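Local structure of transketolase (Campylobacter jejuni, 3M6L) at residues A[342-347]-A[369-374]; A[444-449]-A[501-506]. The protein is a thiamine diphosphate-dependent enzyme of the transketolase family, modelled here as a two-chain assembly with thiamine diphosphate, calcium and ribose-5-phosphate bound. All coordinates share one frame; numbering follows the deposited sequence.

Contact 1 of 2, residues A[342-347]-A[369-374]; sequences ATRDSN and GPSNKT. With R5P (ribose-5-phosphate), chain F.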
loop_
_atom_site.group_PDB
_atom_site.type_symbol
_atom_site.label_atom_id
_atom_site.label_comp_id
_atom_site.label_asym_id
_atom_site.label_seq_id
_atom_site.Cartn_x
_atom_site.Cartn_y
_atom_site.Cartn_z
ATOM N N ALA A 342 -23.126 8.525 14.458
ATOM C CA ALA A 342 -22.038 8.264 13.436
ATOM C C ALA A 342 -21.855 6.748 13.457
ATOM O O ALA A 342 -21.782 6.112 14.506
ATOM C CB ALA A 342 -20.732 8.969 13.763
ATOM N N THR A 343 -21.585 6.136 12.296
ATOM C CA THR A 343 -21.461 4.700 12.309
ATOM C C THR A 343 -20.093 4.243 12.857
ATOM O O THR A 343 -19.944 3.051 13.223
ATOM C CB THR A 343 -21.756 4.063 10.937
ATOM O OG1 THR A 343 -20.939 4.731 9.957
ATOM C CG2 THR A 343 -23.243 4.097 10.578
ATOM N N ARG A 344 -19.167 5.149 13.050
ATOM C CA ARG A 344 -17.981 4.764 13.784
ATOM C C ARG A 344 -18.340 4.481 15.235
ATOM O O ARG A 344 -17.732 3.715 15.856
ATOM C CB ARG A 344 -16.851 5.812 13.744
ATOM C CG ARG A 344 -17.166 7.197 14.255
ATOM C CD ARG A 344 -15.926 8.050 14.399
ATOM N NE ARG A 344 -16.244 9.434 14.699
ATOM C CZ ARG A 344 -15.398 10.343 15.096
ATOM N NH1 ARG A 344 -14.154 10.050 15.333
ATOM N NH2 ARG A 344 -15.852 11.564 15.306
ATOM N N ASP A 345 -19.324 5.206 15.734
ATOM C CA ASP A 345 -19.762 5.034 17.134
ATOM C C ASP A 345 -20.669 3.818 17.343
ATOM O O ASP A 345 -20.460 3.017 18.303
ATOM C CB ASP A 345 -20.530 6.279 17.625
ATOM C CG ASP A 345 -19.648 7.516 17.774
ATOM O OD1 ASP A 345 -18.458 7.428 18.120
ATOM O OD2 ASP A 345 -20.144 8.637 17.513
ATOM N N SER A 346 -21.647 3.585 16.461
ATOM C CA SER A 346 -22.379 2.337 16.503
ATOM C C SER A 346 -21.402 1.163 16.428
ATOM O O SER A 346 -21.505 0.135 17.110
ATOM C CB SER A 346 -23.472 2.215 15.538
ATOM O OG SER A 346 -22.944 2.375 14.161
ATOM N N ASN A 347 -20.413 1.285 15.524
ATOM C CA ASN A 347 -19.526 0.200 15.350
ATOM C C ASN A 347 -18.682 -0.121 16.601
ATOM O O ASN A 347 -18.465 -1.286 16.929
ATOM C CB ASN A 347 -18.606 0.421 14.117
ATOM C CG ASN A 347 -17.828 -0.843 13.750
ATOM O OD1 ASN A 347 -16.567 -0.898 14.043
ATOM N ND2 ASN A 347 -18.454 -1.797 13.203
ATOM N N GLY A 369 -7.068 4.634 17.822
ATOM C CA GLY A 369 -8.166 4.115 18.605
ATOM C C GLY A 369 -9.233 5.100 19.013
ATOM O O GLY A 369 -10.443 4.809 18.905
ATOM N N PRO A 370 -8.803 6.256 19.501
ATOM C CA PRO A 370 -9.711 7.294 19.934
ATOM C C PRO A 370 -10.620 7.824 18.833
ATOM O O PRO A 370 -11.739 8.232 19.091
ATOM C CB PRO A 370 -8.795 8.377 20.497
ATOM C CG PRO A 370 -7.597 7.726 20.820
ATOM C CD PRO A 370 -7.424 6.556 19.881
ATOM N N SER A 371 -10.109 7.802 17.618
ATOM C CA SER A 371 -10.832 8.365 16.486
ATOM C C SER A 371 -11.608 7.298 15.740
ATOM O O SER A 371 -12.692 7.545 15.232
ATOM C CB SER A 371 -9.810 8.983 15.536
ATOM O OG SER A 371 -10.500 9.695 14.575
ATOM N N ASN A 372 -11.043 6.109 15.631
ATOM C CA ASN A 372 -11.769 4.948 15.053
ATOM C C ASN A 372 -12.896 4.429 15.937
ATOM O O ASN A 372 -13.758 3.676 15.487
ATOM C CB ASN A 372 -10.829 3.802 14.715
ATOM C CG ASN A 372 -9.796 4.131 13.581
ATOM O OD1 ASN A 372 -9.955 5.048 12.677
ATOM N ND2 ASN A 372 -8.737 3.399 13.621
ATOM N N LYS A 373 -12.784 4.761 17.250
ATOM C CA LYS A 373 -13.715 4.282 18.318
ATOM C C LYS A 373 -13.574 2.774 18.469
ATOM O O LYS A 373 -14.561 2.088 18.672
ATOM C CB LYS A 373 -15.186 4.677 18.061
ATOM C CG LYS A 373 -15.411 6.171 17.902
ATOM C CD LYS A 373 -14.845 7.018 18.992
ATOM C CE LYS A 373 -15.042 8.522 18.854
ATOM N NZ LYS A 373 -16.403 8.865 19.313
ATOM N N THR A 374 -12.356 2.266 18.466
ATOM C CA THR A 374 -12.100 0.856 18.585
ATOM C C THR A 374 -11.639 0.350 19.950
ATOM O O THR A 374 -11.444 -0.840 20.128
ATOM C CB THR A 374 -11.108 0.404 17.405
ATOM O OG1 THR A 374 -9.928 1.181 17.521
ATOM C CG2 THR A 374 -11.819 0.557 16.095
HETATM C C1 R5P F . -4.586 12.932 10.794
HETATM O O1 R5P F . -3.402 13.649 10.307
HETATM C C2 R5P F . -5.193 13.607 12.033
HETATM O O2 R5P F . -4.519 13.286 13.266
HETATM C C3 R5P F . -6.734 13.563 12.220
HETATM O O3 R5P F . -6.940 14.953 12.001
HETATM C C4 R5P F . -7.457 13.403 13.598
HETATM O O4 R5P F . -6.753 12.439 14.408
HETATM C C5 R5P F . -9.013 13.159 13.506
HETATM O O5 R5P F . -9.836 13.576 14.668
HETATM P P R5P F . -11.432 13.166 14.811
HETATM O O1P R5P F . -11.644 11.848 15.744
HETATM O O2P R5P F . -11.835 12.920 13.259
HETATM O O3P R5P F . -12.354 14.241 15.294
HETATM O O HOH W 1 -15.647 1.792 14.975
#

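Contact 2 of 2, residues A[444-449]-A[501-506]; sequences HDSIGV and SRQKLK. With R5P (ribose-5-phosphate), chain F.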
loop_
_atom_site.group_PDB
_atom_site.type_symbol
_atom_site.label_atom_id
_atom_site.label_comp_id
_atom_site.label_asym_id
_atom_site.label_seq_id
_atom_site.Cartn_x
_atom_site.Cartn_y
_atom_site.Cartn_z
ATOM N N HIS A 444 -14.073 7.299 8.838
ATOM C CA HIS A 444 -13.797 8.546 8.125
ATOM C C HIS A 444 -13.856 8.326 6.641
ATOM O O HIS A 444 -12.910 8.574 5.898
ATOM C CB HIS A 444 -12.453 9.090 8.567
ATOM C CG HIS A 444 -12.451 9.566 9.990
ATOM N ND1 HIS A 444 -12.644 8.708 11.051
ATOM C CD2 HIS A 444 -12.096 10.766 10.511
ATOM C CE1 HIS A 444 -12.590 9.428 12.172
ATOM N NE2 HIS A 444 -12.187 10.659 11.879
ATOM N N ASP A 445 -14.986 7.846 6.258
ATOM C CA ASP A 445 -15.174 7.264 4.931
ATOM C C ASP A 445 -15.335 8.221 3.731
ATOM O O ASP A 445 -15.353 7.657 2.569
ATOM C CB ASP A 445 -16.385 6.277 4.880
ATOM C CG ASP A 445 -17.742 6.949 5.006
ATOM O OD1 ASP A 445 -17.865 8.020 5.652
ATOM O OD2 ASP A 445 -18.694 6.459 4.354
ATOM N N SER A 446 -15.401 9.536 3.915
ATOM C CA SER A 446 -15.762 10.377 2.758
ATOM C C SER A 446 -15.310 11.768 2.916
ATOM O O SER A 446 -14.636 12.085 3.886
ATOM C CB SER A 446 -17.290 10.356 2.571
ATOM O OG SER A 446 -17.879 11.266 3.468
ATOM N N ILE A 447 -15.565 12.590 1.902
ATOM C CA ILE A 447 -15.470 14.041 2.054
ATOM C C ILE A 447 -16.098 14.648 3.322
ATOM O O ILE A 447 -15.662 15.681 3.729
ATOM C CB ILE A 447 -15.991 14.763 0.740
ATOM C CG1 ILE A 447 -17.366 14.279 0.367
ATOM C CG2 ILE A 447 -14.994 14.612 -0.379
ATOM C CD1 ILE A 447 -18.060 15.284 -0.580
ATOM N N GLY A 448 -17.011 13.899 3.955
ATOM C CA GLY A 448 -17.575 14.249 5.254
ATOM C C GLY A 448 -16.558 14.454 6.360
ATOM O O GLY A 448 -16.856 15.064 7.381
ATOM N N VAL A 449 -15.366 13.909 6.177
ATOM C CA VAL A 449 -14.169 14.227 7.004
ATOM C C VAL A 449 -13.955 15.739 7.170
ATOM O O VAL A 449 -13.660 16.215 8.266
ATOM C CB VAL A 449 -12.933 13.528 6.379
ATOM C CG1 VAL A 449 -11.571 14.198 6.859
ATOM C CG2 VAL A 449 -12.981 11.942 6.621
ATOM N N SER A 501 -18.733 6.232 9.063
ATOM C CA SER A 501 -18.660 7.661 9.026
ATOM C C SER A 501 -18.012 8.283 10.242
ATOM O O SER A 501 -18.133 7.700 11.387
ATOM C CB SER A 501 -20.050 8.276 8.866
ATOM O OG SER A 501 -20.778 8.089 10.099
ATOM N N ARG A 502 -17.417 9.445 10.034
ATOM C CA ARG A 502 -16.997 10.346 11.123
ATOM C C ARG A 502 -18.211 11.018 11.711
ATOM O O ARG A 502 -18.318 11.205 12.899
ATOM C CB ARG A 502 -16.037 11.404 10.583
ATOM C CG ARG A 502 -15.426 12.313 11.622
ATOM C CD ARG A 502 -14.444 13.381 11.036
ATOM N NE ARG A 502 -13.794 14.147 12.095
ATOM C CZ ARG A 502 -14.054 15.420 12.389
ATOM N NH1 ARG A 502 -13.385 16.002 13.396
ATOM N NH2 ARG A 502 -14.951 16.139 11.676
ATOM N N GLN A 503 -19.093 11.479 10.830
ATOM C CA GLN A 503 -20.177 12.349 11.154
ATOM C C GLN A 503 -21.469 11.617 11.474
ATOM O O GLN A 503 -21.711 10.497 11.008
ATOM C CB GLN A 503 -20.396 13.389 9.995
ATOM C CG GLN A 503 -21.203 12.920 8.832
ATOM C CD GLN A 503 -20.338 12.098 7.809
ATOM O OE1 GLN A 503 -19.162 11.782 8.078
ATOM N NE2 GLN A 503 -20.901 11.892 6.614
ATOM N N LYS A 504 -22.380 12.262 12.260
ATOM C CA LYS A 504 -23.627 11.672 12.578
ATOM C C LYS A 504 -24.526 11.443 11.383
ATOM O O LYS A 504 -24.647 12.367 10.546
ATOM C CB LYS A 504 -24.392 12.550 13.621
ATOM C CG LYS A 504 -25.590 11.960 14.255
ATOM C CD LYS A 504 -26.073 12.852 15.444
ATOM C CE LYS A 504 -25.122 12.718 16.688
ATOM N NZ LYS A 504 -25.684 13.291 18.004
ATOM N N LEU A 505 -25.041 10.218 11.261
ATOM C CA LEU A 505 -26.019 9.793 10.276
ATOM C C LEU A 505 -27.394 9.619 10.917
ATOM O O LEU A 505 -27.561 9.226 12.092
ATOM C CB LEU A 505 -25.648 8.500 9.559
ATOM C CG LEU A 505 -24.197 8.448 9.056
ATOM C CD1 LEU A 505 -24.114 7.166 8.257
ATOM C CD2 LEU A 505 -23.828 9.687 8.325
ATOM N N LYS A 506 -28.399 9.773 10.078
ATOM C CA LYS A 506 -29.745 9.719 10.569
ATOM C C LYS A 506 -30.275 8.268 10.553
ATOM O O LYS A 506 -30.122 7.465 9.628
ATOM C CB LYS A 506 -30.632 10.675 9.746
ATOM C CG LYS A 506 -30.590 12.170 10.220
ATOM C CD LYS A 506 -31.984 12.809 10.384
ATOM C CE LYS A 506 -33.101 11.845 10.860
ATOM N NZ LYS A 506 -34.462 12.529 11.220
HETATM C C1 R5P F . -4.586 12.932 10.794
HETATM O O1 R5P F . -3.402 13.649 10.307
HETATM C C2 R5P F . -5.193 13.607 12.033
HETATM O O2 R5P F . -4.519 13.286 13.266
HETATM C C3 R5P F . -6.734 13.563 12.220
HETATM O O3 R5P F . -6.940 14.953 12.001
HETATM C C4 R5P F . -7.457 13.403 13.598
HETATM O O4 R5P F . -6.753 12.439 14.408
HETATM C C5 R5P F . -9.013 13.159 13.506
HETATM O O5 R5P F . -9.836 13.576 14.668
HETATM P P R5P F . -11.432 13.166 14.811
HETATM O O1P R5P F . -11.644 11.848 15.744
HETATM O O2P R5P F . -11.835 12.920 13.259
HETATM O O3P R5P F . -12.354 14.241 15.294
HETATM O O HOH W 2 -17.039 10.165 7.248
HETATM O O HOH W 3 -19.672 9.841 4.772
HETATM O O HOH W 4 -16.851 16.072 9.747
#

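Contact 1 of 2, residues A[342-347]-A[369-374]
Arg344 NH1 donates a hydrogen bond to the backbone O of Ser371 at 2.9 Å. The bond lies in the guanidinium plane and meets a lone pair in the carbonyl plane. The same NH1 also bonds O1P of ribose-5-phosphate at 3.1 Å. In one of its two conformers, Ser371 OG donates to that O1P at 2.7 Å, so both segments hold it. The Arg344 chain is extended from CG to NE, carrying the guanidinium to the phosphate. NE has a weak bond to Arg502 O.

Lys373 NZ forms a salt bridge with Asp345 OD1 at 2.8 Å, on the syn side of the carboxylate. The bend at chi2 (-52°) lays CE over one guanidinium face, near its rim, and chi4 (81°) points NZ to the carboxylate. Lys373 CB packs against Arg344 O. A water bridges Arg344 O (3.0 Å) and Asn372 O (2.7 Å).

The contact joins the N-terminal turn of helix 343-357 to the end of the short helix 369-372. It forms part of the phosphate end of the ligand site in the pyrimidine-binding domain. Asn372 OD1 bonds Thr443 OG1, while Ser371 and Asn372 pack on strand 411-417. Arg344 rests on Thr443 of strand 439-443.

Contact 2 of 2, residues A[444-449]-A[501-506]
The His444 ring carries Arg502 CG over one face, in a CH-pi contact 4.0 Å from the ring centroid. CG sits off centre, toward the rim on the NE2 side. Phe417 also meets the ring at an incline. At the ring edge, NE2 donates to O2P of ribose-5-phosphate at 2.7 Å. The guanidinium of Arg502 is turned 54° from the ring and has the phosphate and His444 NE2 at its own edge, in its plane. NE donates to O2P at 2.6 Å in a nearly straight bond (169°), and NH1 donates to O3P at 2.8 Å. His444 and Arg502 therefore share O2P. With CG anti to the backbone N (chi1 -174°) and the chain extended to NE, Arg502 runs past the ring to the anion.

Both segments follow parallel strands, 439-443 and 496-499, adjacent in the sheet of the pyrimidine-binding domain. Such loops beyond the strand ends form the ligand site in this family. Ser446 OG accepts from Gly448 N, making an ST turn.

Behind the phosphate grip, water joins the loops. One water donates to Asp445 OD1 and Gln503 OE1 and accepts from Arg502 N. A second donates to Asp445 OD1, accepts from Gln503 NE2 and also bonds Ser446 OG. A third links Gly448 O to Arg502 NH2. Asp445 OD1 also lies 3.5 Å from Ser501 CA, while OD2 forms a salt bridge with Arg475. Gly448, without a side chain, lets the Gln503 amide lie beside its backbone, OE1 4.1 Å from Gly448 CA. Phe618 of helix 614-620 packs on Ser446 and Gln503.

How the contacts relate
Going from the N terminus, contact 1 closes first, across the rest of helix 343-357 and strand 361-365. Contact 2 opens later and closes a longer loop that contains helices 461-467 and 479-491. The two are in series and neither encloses the other. Their centres are about 11 Å apart, and the segments touch directly. Thr343 OG1 and Ser501 N lie 2.8 Å apart in a probable hydrogen bond, and Arg344 N probably bonds Ser501 O. Together the contacts tie helix 343-357, helix 369-372 and the loops after strands 439-443 and 496-499 around one phosphate. Asp452 of this chain and His259 of the second subunit also bond the ligand.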